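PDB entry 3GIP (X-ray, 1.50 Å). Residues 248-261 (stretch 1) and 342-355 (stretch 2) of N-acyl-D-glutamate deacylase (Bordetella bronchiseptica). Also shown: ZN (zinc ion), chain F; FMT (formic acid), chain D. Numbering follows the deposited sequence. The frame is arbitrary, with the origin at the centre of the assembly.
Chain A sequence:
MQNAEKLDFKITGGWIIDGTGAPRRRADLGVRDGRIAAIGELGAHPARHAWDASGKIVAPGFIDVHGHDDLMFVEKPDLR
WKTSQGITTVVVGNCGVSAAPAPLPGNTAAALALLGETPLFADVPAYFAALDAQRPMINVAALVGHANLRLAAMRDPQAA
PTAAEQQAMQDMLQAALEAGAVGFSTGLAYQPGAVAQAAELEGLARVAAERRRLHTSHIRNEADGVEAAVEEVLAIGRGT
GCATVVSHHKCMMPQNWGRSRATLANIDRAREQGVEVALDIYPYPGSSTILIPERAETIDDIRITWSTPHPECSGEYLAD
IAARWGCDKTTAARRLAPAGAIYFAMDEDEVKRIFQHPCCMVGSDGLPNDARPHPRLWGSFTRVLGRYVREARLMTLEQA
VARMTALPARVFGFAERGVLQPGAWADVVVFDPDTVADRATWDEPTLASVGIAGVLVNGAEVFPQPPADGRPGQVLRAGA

Stretch 1, residues 248-261: HHKCMMPQNWGRSR
Stretch 2 (342-355) IYFAMDEDEVKRIF

How do the two backbones run? Stretch 1 is extended from His-249 to Met-252, passes Met-253 at phi/psi 79/135°, makes a 3-10 segment at 254-256 and a type II turn from Asn-256 to Arg-259, then enters a helix. Stretch 2 includes strand residues 342-343, then loops through Ala-345 (-133/10°) and Met-346 (-114/166°), and is helical from Glu-348, with Asp-347 as N-cap (Asp-347 OD1 to Asp-349 N, 3.0 Å). CA atoms pair Met-253 with Ala-345 (4.9 Å), Met-252 with Met-346 (5.1 Å), Gly-258 with Glu-350 (6.5 Å) and Ser-260 with Ile-354 (7.1 Å).

What ties the loops together? Ala-345 O accepts two hydrogen bonds, from Met-253 N (2.8 Å) and Trp-257 NE1 (2.9 Å). The indole supplies both an N-H donor and a flat face: Trp-257 (chi1 m, chi2 -5°) also lays one ring face on Asp-347 CB, 3.8 Å from the five-membered ring centroid.

Why does a glutamate suit position 350? The CA-to-CB bond of Glu-350 points toward stretch 1, and the side chain (chi1 t, chi2 t, chi3 47°) places its carboxylate at the turn. Glu-350 OE1 accepts from Gly-258 N (2.8 Å); Glu-350 OE2 accepts from Ser-260 N (3.1 Å) and Ser-260 OG (2.6 Å; chi1 p). Gly-258, at 102/-13°, adopts angles at which a CB would jam against the preceding carbonyl. A water donates to Glu-350 OE1 (2.7 Å) and Cys-251 O (2.8 Å) and accepts from Asp-347 N (2.9 Å).

What fills the rest of an interface that buries 779 Å², both sides summed? Flexible, unbranched Met-252 (m, t, p) brings CE to 4.0 Å from the small Ala-345 CB, and its CG lies 4.0 Å from Met-346 SD. Ile-354 (m, t), apolar as its buried site requires, sets CD1 3.7 Å from His-249 O.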

# COMPACT_ATOMS: atom_id res chain seq x y z
N HIS A 248 -5.98 -1.57 -4.94
CA HIS A 248 -5.54 -2.58 -5.91
C HIS A 248 -6.62 -2.93 -6.92
O HIS A 248 -7.08 -4.07 -7.00
CB HIS A 248 -5.05 -3.85 -5.17
CG HIS A 248 -5.94 -4.31 -4.05
ND1 HIS A 248 -7.29 -4.55 -4.22
CD2 HIS A 248 -5.66 -4.66 -2.77
CE1 HIS A 248 -7.79 -5.03 -3.09
NE2 HIS A 248 -6.82 -5.10 -2.20
N HIS A 249 -7.01 -1.94 -7.71
CA HIS A 249 -8.06 -2.14 -8.70
C HIS A 249 -7.65 -3.16 -9.74
O HIS A 249 -6.55 -3.10 -10.31
CB HIS A 249 -8.43 -0.81 -9.35
CG HIS A 249 -9.71 -0.87 -10.13
ND1 HIS A 249 -10.79 -1.63 -9.72
CD2 HIS A 249 -10.08 -0.27 -11.29
CE1 HIS A 249 -11.77 -1.49 -10.60
NE2 HIS A 249 -11.37 -0.68 -11.55
N LYS A 250 -8.56 -4.09 -10.00
CA LYS A 250 -8.30 -5.18 -10.93
C LYS A 250 -9.60 -5.86 -11.33
O LYS A 250 -10.65 -5.64 -10.73
CB LYS A 250 -7.43 -6.23 -10.23
CG LYS A 250 -8.19 -6.96 -9.12
CD LYS A 250 -7.35 -8.01 -8.41
CE LYS A 250 -6.44 -7.39 -7.37
NZ LYS A 250 -7.21 -6.85 -6.20
N CYS A 251 -9.50 -6.71 -12.35
CA CYS A 251 -10.61 -7.51 -12.85
C CYS A 251 -10.11 -8.95 -12.91
O CYS A 251 -9.26 -9.29 -13.73
CB CYS A 251 -11.04 -7.03 -14.24
SG CYS A 251 -11.72 -5.35 -14.23
N MET A 252 -10.63 -9.78 -12.02
CA MET A 252 -10.22 -11.18 -11.93
C MET A 252 -11.08 -12.14 -12.75
O MET A 252 -12.30 -11.99 -12.82
CB MET A 252 -10.21 -11.62 -10.47
CG MET A 252 -9.24 -10.82 -9.60
SD MET A 252 -9.26 -11.39 -7.88
CE MET A 252 -8.30 -12.92 -8.04
N MET A 253 -10.41 -13.13 -13.34
CA MET A 253 -11.02 -14.16 -14.18
C MET A 253 -11.30 -13.66 -15.59
O MET A 253 -11.82 -12.56 -15.79
CB MET A 253 -12.28 -14.72 -13.52
CG MET A 253 -12.00 -15.36 -12.16
SD MET A 253 -13.42 -16.21 -11.44
CE MET A 253 -13.26 -17.78 -12.17
N PRO A 254 -10.96 -14.47 -16.61
CA PRO A 254 -11.14 -14.15 -18.03
C PRO A 254 -12.46 -13.53 -18.45
O PRO A 254 -12.47 -12.62 -19.29
CB PRO A 254 -10.89 -15.49 -18.71
CG PRO A 254 -9.88 -16.13 -17.83
CD PRO A 254 -10.44 -15.84 -16.45
N GLN A 255 -13.57 -14.00 -17.90
CA GLN A 255 -14.87 -13.46 -18.28
C GLN A 255 -15.03 -12.00 -17.87
O GLN A 255 -15.91 -11.30 -18.37
CB GLN A 255 -16.01 -14.29 -17.67
CG GLN A 255 -16.10 -14.21 -16.15
CD GLN A 255 -15.33 -15.32 -15.46
OE1 GLN A 255 -14.36 -15.84 -16.00
NE2 GLN A 255 -15.75 -15.66 -14.24
N ASN A 256 -14.18 -11.54 -16.97
CA ASN A 256 -14.25 -10.17 -16.48
C ASN A 256 -13.15 -9.26 -17.02
O ASN A 256 -13.14 -8.06 -16.74
CB ASN A 256 -14.22 -10.17 -14.95
CG ASN A 256 -15.35 -10.97 -14.36
OD1 ASN A 256 -15.13 -11.87 -13.55
ND2 ASN A 256 -16.57 -10.66 -14.77
N TRP A 257 -12.23 -9.82 -17.79
CA TRP A 257 -11.16 -9.00 -18.33
C TRP A 257 -11.72 -7.92 -19.24
O TRP A 257 -12.54 -8.19 -20.13
CB TRP A 257 -10.16 -9.87 -19.10
CG TRP A 257 -9.37 -10.79 -18.22
CD1 TRP A 257 -9.39 -10.85 -16.85
CD2 TRP A 257 -8.43 -11.77 -18.65
NE1 TRP A 257 -8.51 -11.81 -16.41
CE2 TRP A 257 -7.91 -12.39 -17.49
CE3 TRP A 257 -7.97 -12.19 -19.91
CZ2 TRP A 257 -6.95 -13.41 -17.55
CZ3 TRP A 257 -7.02 -13.20 -19.96
CH2 TRP A 257 -6.52 -13.80 -18.79
N GLY A 258 -11.29 -6.68 -19.01
CA GLY A 258 -11.74 -5.57 -19.81
C GLY A 258 -12.81 -4.71 -19.15
O GLY A 258 -13.09 -3.60 -19.62
N ARG A 259 -13.39 -5.20 -18.07
CA ARG A 259 -14.43 -4.46 -17.38
C ARG A 259 -13.95 -3.19 -16.70
O ARG A 259 -14.76 -2.41 -16.21
CB ARG A 259 -15.16 -5.37 -16.38
CG ARG A 259 -15.93 -6.49 -17.06
CD ARG A 259 -16.68 -7.37 -16.08
NE ARG A 259 -17.76 -6.66 -15.40
CZ ARG A 259 -18.55 -7.22 -14.49
NH1 ARG A 259 -18.39 -8.49 -14.16
NH2 ARG A 259 -19.51 -6.51 -13.91
N SER A 260 -12.64 -2.97 -16.67
CA SER A 260 -12.12 -1.75 -16.05
C SER A 260 -12.49 -0.55 -16.91
O SER A 260 -12.43 0.59 -16.47
CB SER A 260 -10.60 -1.84 -15.86
OG SER A 260 -9.93 -1.97 -17.10
N ARG A 261 -12.86 -0.80 -18.16
CA ARG A 261 -13.25 0.32 -19.01
C ARG A 261 -14.51 0.91 -18.39
O ARG A 261 -14.67 2.13 -18.33
CB ARG A 261 -13.47 -0.16 -20.45
CG ARG A 261 -12.20 -0.77 -21.01
CD ARG A 261 -12.20 -0.95 -22.52
NE ARG A 261 -10.89 -1.44 -22.96
CZ ARG A 261 -10.52 -1.60 -24.22
NH1 ARG A 261 -11.36 -1.30 -25.21
NH2 ARG A 261 -9.31 -2.05 -24.50
N ILE A 342 -1.65 -17.34 -4.06
CA ILE A 342 -1.52 -16.39 -5.15
C ILE A 342 -2.53 -16.87 -6.18
O ILE A 342 -2.64 -18.07 -6.45
CB ILE A 342 -0.11 -16.39 -5.77
CG1 ILE A 342 0.89 -15.79 -4.78
CG2 ILE A 342 -0.11 -15.60 -7.09
CD1 ILE A 342 2.34 -15.92 -5.20
N TYR A 343 -3.28 -15.92 -6.74
CA TYR A 343 -4.31 -16.20 -7.73
C TYR A 343 -3.93 -15.53 -9.04
O TYR A 343 -3.99 -14.31 -9.16
CB TYR A 343 -5.65 -15.65 -7.23
CG TYR A 343 -6.07 -16.21 -5.90
CD1 TYR A 343 -6.74 -17.43 -5.81
CD2 TYR A 343 -5.79 -15.52 -4.71
CE1 TYR A 343 -7.11 -17.96 -4.57
CE2 TYR A 343 -6.16 -16.04 -3.47
CZ TYR A 343 -6.82 -17.25 -3.41
OH TYR A 343 -7.21 -17.76 -2.19
N PHE A 344 -3.51 -16.33 -10.01
CA PHE A 344 -3.11 -15.83 -11.32
C PHE A 344 -4.39 -15.68 -12.14
O PHE A 344 -4.75 -16.57 -12.90
CB PHE A 344 -2.15 -16.83 -11.96
CG PHE A 344 -0.88 -17.01 -11.18
CD1 PHE A 344 0.11 -16.03 -11.22
CD2 PHE A 344 -0.69 -18.12 -10.36
CE1 PHE A 344 1.27 -16.16 -10.46
CE2 PHE A 344 0.47 -18.26 -9.60
CZ PHE A 344 1.45 -17.27 -9.64
N ALA A 345 -5.05 -14.54 -11.98
CA ALA A 345 -6.33 -14.34 -12.65
C ALA A 345 -6.58 -13.04 -13.40
O ALA A 345 -7.72 -12.78 -13.80
CB ALA A 345 -7.45 -14.55 -11.63
N MET A 346 -5.56 -12.22 -13.60
CA MET A 346 -5.76 -10.96 -14.30
C MET A 346 -5.03 -10.90 -15.64
O MET A 346 -4.17 -11.72 -15.93
CB MET A 346 -5.31 -9.78 -13.43
CG MET A 346 -6.13 -9.60 -12.14
SD MET A 346 -5.40 -10.37 -10.68
CE MET A 346 -4.18 -9.13 -10.22
N ASP A 347 -5.40 -9.90 -16.44
CA ASP A 347 -4.81 -9.67 -17.76
C ASP A 347 -3.81 -8.53 -17.60
O ASP A 347 -4.19 -7.40 -17.29
CB ASP A 347 -5.91 -9.29 -18.75
CG ASP A 347 -5.37 -8.94 -20.13
OD1 ASP A 347 -4.14 -9.05 -20.36
OD2 ASP A 347 -6.18 -8.55 -20.99
N GLU A 348 -2.53 -8.83 -17.81
CA GLU A 348 -1.49 -7.81 -17.67
C GLU A 348 -1.76 -6.56 -18.50
O GLU A 348 -1.43 -5.46 -18.08
CB GLU A 348 -0.12 -8.38 -18.06
CG GLU A 348 1.04 -7.45 -17.72
CD GLU A 348 2.36 -7.92 -18.30
OE1 GLU A 348 2.62 -9.14 -18.29
OE2 GLU A 348 3.15 -7.06 -18.74
N ASP A 349 -2.35 -6.72 -19.68
CA ASP A 349 -2.62 -5.54 -20.50
C ASP A 349 -3.62 -4.63 -19.80
O ASP A 349 -3.57 -3.41 -19.94
CB ASP A 349 -3.15 -5.92 -21.88
CG ASP A 349 -2.10 -6.57 -22.75
OD1 ASP A 349 -0.90 -6.26 -22.58
OD2 ASP A 349 -2.48 -7.39 -23.63
N GLU A 350 -4.54 -5.23 -19.05
CA GLU A 350 -5.54 -4.45 -18.32
C GLU A 350 -4.90 -3.78 -17.11
O GLU A 350 -5.23 -2.63 -16.79
CB GLU A 350 -6.70 -5.34 -17.88
CG GLU A 350 -7.77 -4.60 -17.08
CD GLU A 350 -9.13 -5.23 -17.21
OE1 GLU A 350 -9.23 -6.46 -17.08
OE2 GLU A 350 -10.11 -4.49 -17.45
N VAL A 351 -4.01 -4.49 -16.42
CA VAL A 351 -3.33 -3.92 -15.26
C VAL A 351 -2.63 -2.65 -15.73
O VAL A 351 -2.67 -1.62 -15.06
CB VAL A 351 -2.26 -4.88 -14.70
CG1 VAL A 351 -1.54 -4.22 -13.53
CG2 VAL A 351 -2.91 -6.19 -14.25
N LYS A 352 -1.99 -2.74 -16.89
CA LYS A 352 -1.29 -1.61 -17.46
C LYS A 352 -2.22 -0.45 -17.81
O LYS A 352 -1.89 0.71 -17.57
CB LYS A 352 -0.51 -2.05 -18.71
CG LYS A 352 0.69 -2.94 -18.39
CD LYS A 352 1.38 -3.42 -19.66
CE LYS A 352 2.71 -4.10 -19.35
NZ LYS A 352 3.34 -4.65 -20.58
N ARG A 353 -3.39 -0.76 -18.37
CA ARG A 353 -4.35 0.30 -18.72
C ARG A 353 -4.86 1.01 -17.47
O ARG A 353 -5.07 2.22 -17.47
CB ARG A 353 -5.54 -0.27 -19.49
CG ARG A 353 -5.22 -0.77 -20.89
CD ARG A 353 -6.49 -0.86 -21.72
NE ARG A 353 -7.47 -1.80 -21.18
CZ ARG A 353 -7.41 -3.12 -21.35
NH1 ARG A 353 -6.43 -3.66 -22.05
NH2 ARG A 353 -8.34 -3.91 -20.82
N ILE A 354 -5.09 0.24 -16.41
CA ILE A 354 -5.58 0.81 -15.16
C ILE A 354 -4.52 1.74 -14.59
O ILE A 354 -4.83 2.84 -14.13
CB ILE A 354 -5.91 -0.30 -14.14
CG1 ILE A 354 -7.09 -1.13 -14.66
CG2 ILE A 354 -6.24 0.31 -12.78
CD1 ILE A 354 -7.40 -2.36 -13.83
N PHE A 355 -3.26 1.32 -14.65
CA PHE A 355 -2.17 2.14 -14.14
C PHE A 355 -2.11 3.47 -14.89
O PHE A 355 -1.75 4.50 -14.32
CB PHE A 355 -0.83 1.43 -14.27
CG PHE A 355 0.34 2.28 -13.85
CD1 PHE A 355 0.39 2.84 -12.58
CD2 PHE A 355 1.37 2.56 -14.75
CE1 PHE A 355 1.44 3.67 -12.20
CE2 PHE A 355 2.43 3.38 -14.38
CZ PHE A 355 2.47 3.94 -13.10
ZN ZN F . -7.07 -5.90 -0.27
C FMT D . -4.95 -8.55 -3.73
O1 FMT D . -3.94 -9.21 -3.58
O2 FMT D . -5.05 -7.72 -4.77
O HOH W 1 -7.58 -8.08 -15.67
O HOH W 2 -9.23 -0.51 -19.35